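Local coordinates for RAP1B (Serratia marcescens, PDB 4AX2), which probably confers self-resistance on its producer as an immunity protein against a toxic amidase delivered by the type VI secretion system, at residues A[37-49]-A[79-91]. Sequence-based numbering, arbitrary orientation. Where two conformers were deposited one is given.
With EDO (1,2-ethanediol), chain G.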
loop_
_atom_site.group_PDB
_atom_site.type_symbol
_atom_site.label_atom_id
_atom_site.label_comp_id
_atom_site.label_asym_id
_atom_site.label_seq_id
_atom_site.Cartn_x
_atom_site.Cartn_y
_atom_site.Cartn_z
ATOM N N VAL A 37 6.372 6.755 7.856
ATOM C CA VAL A 37 6.751 7.615 6.749
ATOM C C VAL A 37 6.386 6.935 5.425
ATOM O O VAL A 37 5.904 7.593 4.507
ATOM C CB VAL A 37 8.248 7.941 6.775
ATOM C CG1 VAL A 37 8.632 8.712 5.520
ATOM C CG2 VAL A 37 8.617 8.719 8.052
ATOM N N LYS A 38 6.644 5.637 5.330
ATOM C CA LYS A 38 6.309 4.883 4.088
ATOM C C LYS A 38 4.804 4.843 3.847
ATOM O O LYS A 38 4.367 4.952 2.716
ATOM C CB LYS A 38 6.898 3.478 4.085
ATOM C CG LYS A 38 8.415 3.465 4.186
ATOM C CD LYS A 38 9.063 2.318 3.421
ATOM C CE LYS A 38 8.715 0.933 3.969
ATOM N NZ LYS A 38 9.198 -0.205 3.097
ATOM N N GLU A 39 4.014 4.713 4.920
ATOM C CA GLU A 39 2.558 4.754 4.796
ATOM C C GLU A 39 2.120 6.109 4.253
ATOM O O GLU A 39 1.208 6.186 3.420
ATOM C CB GLU A 39 1.851 4.525 6.131
ATOM C CG GLU A 39 2.262 3.270 6.883
ATOM C CD GLU A 39 2.018 1.993 6.109
ATOM O OE1 GLU A 39 0.832 1.623 5.982
ATOM O OE2 GLU A 39 3.002 1.341 5.712
ATOM N N LEU A 40 2.744 7.181 4.745
ATOM C CA LEU A 40 2.421 8.518 4.254
ATOM C C LEU A 40 2.757 8.608 2.762
ATOM O O LEU A 40 1.940 9.069 1.950
ATOM C CB LEU A 40 3.199 9.588 5.037
ATOM C CG LEU A 40 3.009 11.054 4.644
ATOM C CD1 LEU A 40 3.363 11.950 5.827
ATOM C CD2 LEU A 40 3.850 11.441 3.426
ATOM N N ALA A 41 3.958 8.151 2.413
ATOM C CA ALA A 41 4.424 8.213 1.027
ATOM C C ALA A 41 3.520 7.431 0.073
ATOM O O ALA A 41 3.159 7.936 -0.983
ATOM C CB ALA A 41 5.872 7.728 0.913
ATOM N N LEU A 42 3.162 6.213 0.452
ATOM C CA LEU A 42 2.244 5.385 -0.352
ATOM C C LEU A 42 0.884 6.080 -0.523
ATOM O O LEU A 42 0.374 6.208 -1.639
ATOM C CB LEU A 42 2.084 4.020 0.333
ATOM C CG LEU A 42 1.069 3.053 -0.300
ATOM C CD1 LEU A 42 1.319 2.853 -1.796
ATOM C CD2 LEU A 42 1.088 1.725 0.428
ATOM N N SER A 43 0.302 6.534 0.587
ATOM C CA SER A 43 -1.016 7.159 0.549
ATOM C C SER A 43 -1.014 8.398 -0.344
ATOM O O SER A 43 -1.920 8.602 -1.140
ATOM C CB SER A 43 -1.496 7.529 1.967
ATOM O OG SER A 43 -1.574 6.394 2.810
ATOM N N ARG A 44 0.012 9.225 -0.218
ATOM C CA ARG A 44 0.106 10.420 -1.062
ATOM C C ARG A 44 0.373 10.094 -2.529
ATOM O O ARG A 44 -0.166 10.730 -3.408
ATOM C CB ARG A 44 1.153 11.389 -0.509
ATOM C CG ARG A 44 1.177 12.703 -1.276
ATOM C CD ARG A 44 2.050 13.736 -0.619
ATOM N NE ARG A 44 1.555 14.125 0.694
ATOM C CZ ARG A 44 2.316 14.640 1.654
ATOM N NH1 ARG A 44 3.625 14.845 1.458
ATOM N NH2 ARG A 44 1.758 14.984 2.805
ATOM N N CYS A 45 1.167 9.062 -2.799
ATOM C CA CYS A 45 1.368 8.608 -4.170
ATOM C C CYS A 45 0.010 8.226 -4.765
ATOM O O CYS A 45 -0.336 8.645 -5.875
ATOM C CB CYS A 45 2.340 7.421 -4.195
ATOM S SG CYS A 45 2.820 6.858 -5.831
ATOM N N LEU A 46 -0.774 7.467 -4.003
ATOM C CA LEU A 46 -2.093 7.038 -4.460
ATOM C C LEU A 46 -3.011 8.239 -4.706
ATOM O O LEU A 46 -3.724 8.264 -5.696
ATOM C CB LEU A 46 -2.722 6.073 -3.455
ATOM C CG LEU A 46 -1.996 4.733 -3.318
ATOM C CD1 LEU A 46 -2.534 3.911 -2.132
ATOM C CD2 LEU A 46 -2.127 3.953 -4.621
ATOM N N ALA A 47 -2.976 9.227 -3.811
ATOM C CA ALA A 47 -3.714 10.496 -4.023
ATOM C C ALA A 47 -3.324 11.192 -5.320
ATOM O O ALA A 47 -4.189 11.711 -6.045
ATOM C CB ALA A 47 -3.505 11.437 -2.844
ATOM N N GLN A 48 -2.029 11.202 -5.632
ATOM C CA GLN A 48 -1.524 11.930 -6.804
ATOM C C GLN A 48 -1.786 11.230 -8.125
ATOM O O GLN A 48 -1.936 11.887 -9.150
ATOM C CB GLN A 48 -0.028 12.249 -6.646
ATOM C CG GLN A 48 0.237 13.244 -5.531
ATOM C CD GLN A 48 1.708 13.556 -5.342
ATOM O OE1 GLN A 48 2.535 13.199 -6.186
ATOM N NE2 GLN A 48 2.043 14.252 -4.242
ATOM N N VAL A 49 -1.893 9.912 -8.110
ATOM C CA VAL A 49 -2.127 9.157 -9.353
ATOM C C VAL A 49 -3.593 8.908 -9.661
ATOM O O VAL A 49 -3.918 8.289 -10.684
ATOM C CB VAL A 49 -1.345 7.831 -9.383
ATOM C CG1 VAL A 49 0.144 8.101 -9.232
ATOM C CG2 VAL A 49 -1.872 6.863 -8.326
ATOM N N ASP A 79 8.361 17.150 3.670
ATOM C CA ASP A 79 7.277 17.238 2.701
ATOM C C ASP A 79 7.821 17.141 1.285
ATOM O O ASP A 79 7.447 16.243 0.545
ATOM C CB ASP A 79 6.523 18.562 2.851
ATOM C CG ASP A 79 5.522 18.797 1.723
ATOM O OD1 ASP A 79 5.018 17.798 1.148
ATOM O OD2 ASP A 79 5.246 19.981 1.423
ATOM N N GLU A 80 8.694 18.074 0.912
ATOM C CA GLU A 80 9.208 18.101 -0.457
ATOM C C GLU A 80 10.181 16.969 -0.733
ATOM O O GLU A 80 10.246 16.504 -1.854
ATOM C CB GLU A 80 9.804 19.456 -0.830
ATOM C CG GLU A 80 8.813 20.599 -0.750
ATOM C CD GLU A 80 7.550 20.410 -1.592
ATOM O OE1 GLU A 80 7.542 19.575 -2.524
ATOM O OE2 GLU A 80 6.555 21.139 -1.318
ATOM N N LYS A 81 10.930 16.517 0.264
ATOM C CA LYS A 81 11.817 15.376 0.049
ATOM C C LYS A 81 10.988 14.137 -0.336
ATOM O O LYS A 81 11.300 13.466 -1.329
ATOM C CB LYS A 81 12.707 15.115 1.271
ATOM C CG LYS A 81 13.894 16.069 1.362
ATOM C CD LYS A 81 14.930 15.636 2.390
ATOM C CE LYS A 81 16.201 16.482 2.329
ATOM N NZ LYS A 81 17.108 16.115 1.193
ATOM N N ILE A 82 9.925 13.858 0.422
ATOM C CA ILE A 82 8.979 12.772 0.073
ATOM C C ILE A 82 8.338 12.996 -1.292
ATOM O O ILE A 82 8.240 12.093 -2.093
ATOM C CB ILE A 82 7.876 12.628 1.142
ATOM C CG1 ILE A 82 8.454 12.001 2.415
ATOM C CG2 ILE A 82 6.696 11.781 0.638
ATOM C CD1 ILE A 82 8.900 10.549 2.226
ATOM N N ASN A 83 7.919 14.233 -1.563
ATOM C CA ASN A 83 7.203 14.512 -2.794
ATOM C C ASN A 83 8.092 14.399 -4.013
ATOM O O ASN A 83 7.672 13.868 -5.015
ATOM C CB ASN A 83 6.478 15.855 -2.725
ATOM C CG ASN A 83 5.234 15.784 -1.869
ATOM O OD1 ASN A 83 5.003 14.796 -1.169
ATOM N ND2 ASN A 83 4.423 16.838 -1.914
ATOM N N VAL A 84 9.329 14.883 -3.922
ATOM C CA VAL A 84 10.288 14.673 -5.012
ATOM C C VAL A 84 10.481 13.151 -5.292
ATOM O O VAL A 84 10.472 12.721 -6.445
ATOM C CB VAL A 84 11.634 15.360 -4.731
ATOM C CG1 VAL A 84 12.689 14.887 -5.716
ATOM C CG2 VAL A 84 11.504 16.897 -4.809
ATOM N N LEU A 85 10.643 12.361 -4.241
ATOM C CA LEU A 85 10.789 10.900 -4.415
ATOM C C LEU A 85 9.547 10.273 -5.062
ATOM O O LEU A 85 9.670 9.508 -6.022
ATOM C CB LEU A 85 11.154 10.229 -3.094
ATOM C CG LEU A 85 11.475 8.734 -3.209
ATOM C CD1 LEU A 85 12.644 8.504 -4.166
ATOM C CD2 LEU A 85 11.737 8.184 -1.816
ATOM N N ILE A 86 8.350 10.659 -4.609
ATOM C CA ILE A 86 7.108 10.188 -5.239
ATOM C C ILE A 86 7.148 10.500 -6.730
ATOM O O ILE A 86 6.821 9.659 -7.569
ATOM C CB ILE A 86 5.847 10.829 -4.603
ATOM C CG1 ILE A 86 5.634 10.309 -3.171
ATOM C CG2 ILE A 86 4.616 10.583 -5.481
ATOM C CD1 ILE A 86 4.625 11.101 -2.341
ATOM N N ASP A 87 7.576 11.730 -7.062
ATOM C CA ASP A 87 7.607 12.173 -8.440
ATOM C C ASP A 87 8.544 11.329 -9.305
ATOM O O ASP A 87 8.315 11.200 -10.493
ATOM C CB ASP A 87 7.974 13.666 -8.534
ATOM C CG ASP A 87 6.858 14.571 -8.053
ATOM O OD1 ASP A 87 5.711 14.077 -7.942
ATOM O OD2 ASP A 87 7.122 15.780 -7.794
ATOM N N LYS A 88 9.568 10.741 -8.699
ATOM C CA LYS A 88 10.503 9.873 -9.427
ATOM C C LYS A 88 9.922 8.472 -9.715
ATOM O O LYS A 88 10.469 7.743 -10.559
ATOM C CB LYS A 88 11.849 9.813 -8.694
ATOM C CG LYS A 88 12.554 11.173 -8.680
ATOM C CD LYS A 88 13.906 11.131 -7.970
ATOM C CE LYS A 88 14.522 12.518 -7.822
ATOM N NZ LYS A 88 15.676 12.508 -6.877
ATOM N N TYR A 89 8.801 8.124 -9.064
ATOM C CA TYR A 89 8.152 6.804 -9.234
ATOM C C TYR A 89 6.790 6.822 -9.938
ATOM O O TYR A 89 6.498 5.949 -10.767
ATOM C CB TYR A 89 8.021 6.119 -7.866
ATOM C CG TYR A 89 9.332 5.537 -7.417
ATOM C CD1 TYR A 89 10.311 6.338 -6.862
ATOM C CD2 TYR A 89 9.604 4.184 -7.578
ATOM C CE1 TYR A 89 11.543 5.816 -6.486
ATOM C CE2 TYR A 89 10.828 3.645 -7.190
ATOM C CZ TYR A 89 11.798 4.469 -6.652
ATOM O OH TYR A 89 13.021 3.971 -6.256
ATOM N N LYS A 90 5.967 7.824 -9.634
ATOM C CA LYS A 90 4.527 7.743 -9.898
ATOM C C LYS A 90 4.100 7.723 -11.361
ATOM O O LYS A 90 3.027 7.183 -11.670
ATOM C CB LYS A 90 3.800 8.889 -9.189
ATOM C CG LYS A 90 4.129 10.268 -9.746
ATOM C CD LYS A 90 3.256 11.321 -9.058
ATOM C CE LYS A 90 3.428 12.698 -9.699
ATOM N NZ LYS A 90 2.701 13.795 -8.989
ATOM N N SER A 91 4.927 8.300 -12.240
ATOM C CA SER A 91 4.583 8.571 -13.645
ATOM C C SER A 91 5.321 7.661 -14.579
ATOM O O SER A 91 5.206 7.800 -15.798
ATOM C CB SER A 91 4.957 10.008 -14.040
ATOM O OG SER A 91 4.389 10.940 -13.165
HETATM C C1 EDO G . 12.953 0.960 -7.595
HETATM O O1 EDO G . 13.819 1.997 -7.173
HETATM C C2 EDO G . 12.885 -0.071 -6.513
HETATM O O2 EDO G . 12.409 -1.281 -7.074
HETATM O O HOH W 1 4.912 14.320 -5.063
HETATM O O HOH W 2 0.311 13.065 -10.396
#
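Ile86 and Ile82 of helix 75-89 carry the apolar part of the contact with helix 33-49. The axes of segments 37-49 and 79-89 cross at -56° and come within 10.2 Å. Ile86 is a knob in a hole formed by Ala41, Arg44, Cys45 and Gln48. Its CG2 lies 4.0 Å from Cys45 CA, and its CD1 lies against Arg44 CB. Ile82 splits its two branches: CG2 meets Leu40 CD2 and Ala41 CB, while CD1 reaches Val37 CG1 at 3.8 Å.

Polar bonds line one margin. Arg44 bends at chi3 (-64°), bringing NH1 to donate a hydrogen bond to Asn83 OD1 at 3.0 Å; that oxygen lies near the guanidinium plane, and the Asn83 amide stands almost perpendicular to it. Arg44 NH1 also forms a salt bridge with Asp79 OD1 at 3.3 Å, and NH2 hydrogen-bonds Asn65 of helix 55-67. Lys90 NZ donates to Gln48 OE1 at 2.9 Å, from above the carbonyl plane. Lys90 NZ also makes a weak hydrogen bond, part of a salt bridge, to Asp87 OD1 (3.2 Å). One water links Lys90 NZ to Gln48 O.

The pair belongs to an all-helical fold. Helix 107-116 packs on Cys45 and Ile86 through Leu114, and the Cys45-Cys111 disulfide ties it to helix 33-49. Leu123 of helix 118-126 touches Ile82, and helix 55-67 packs against Ser43 and Ala47.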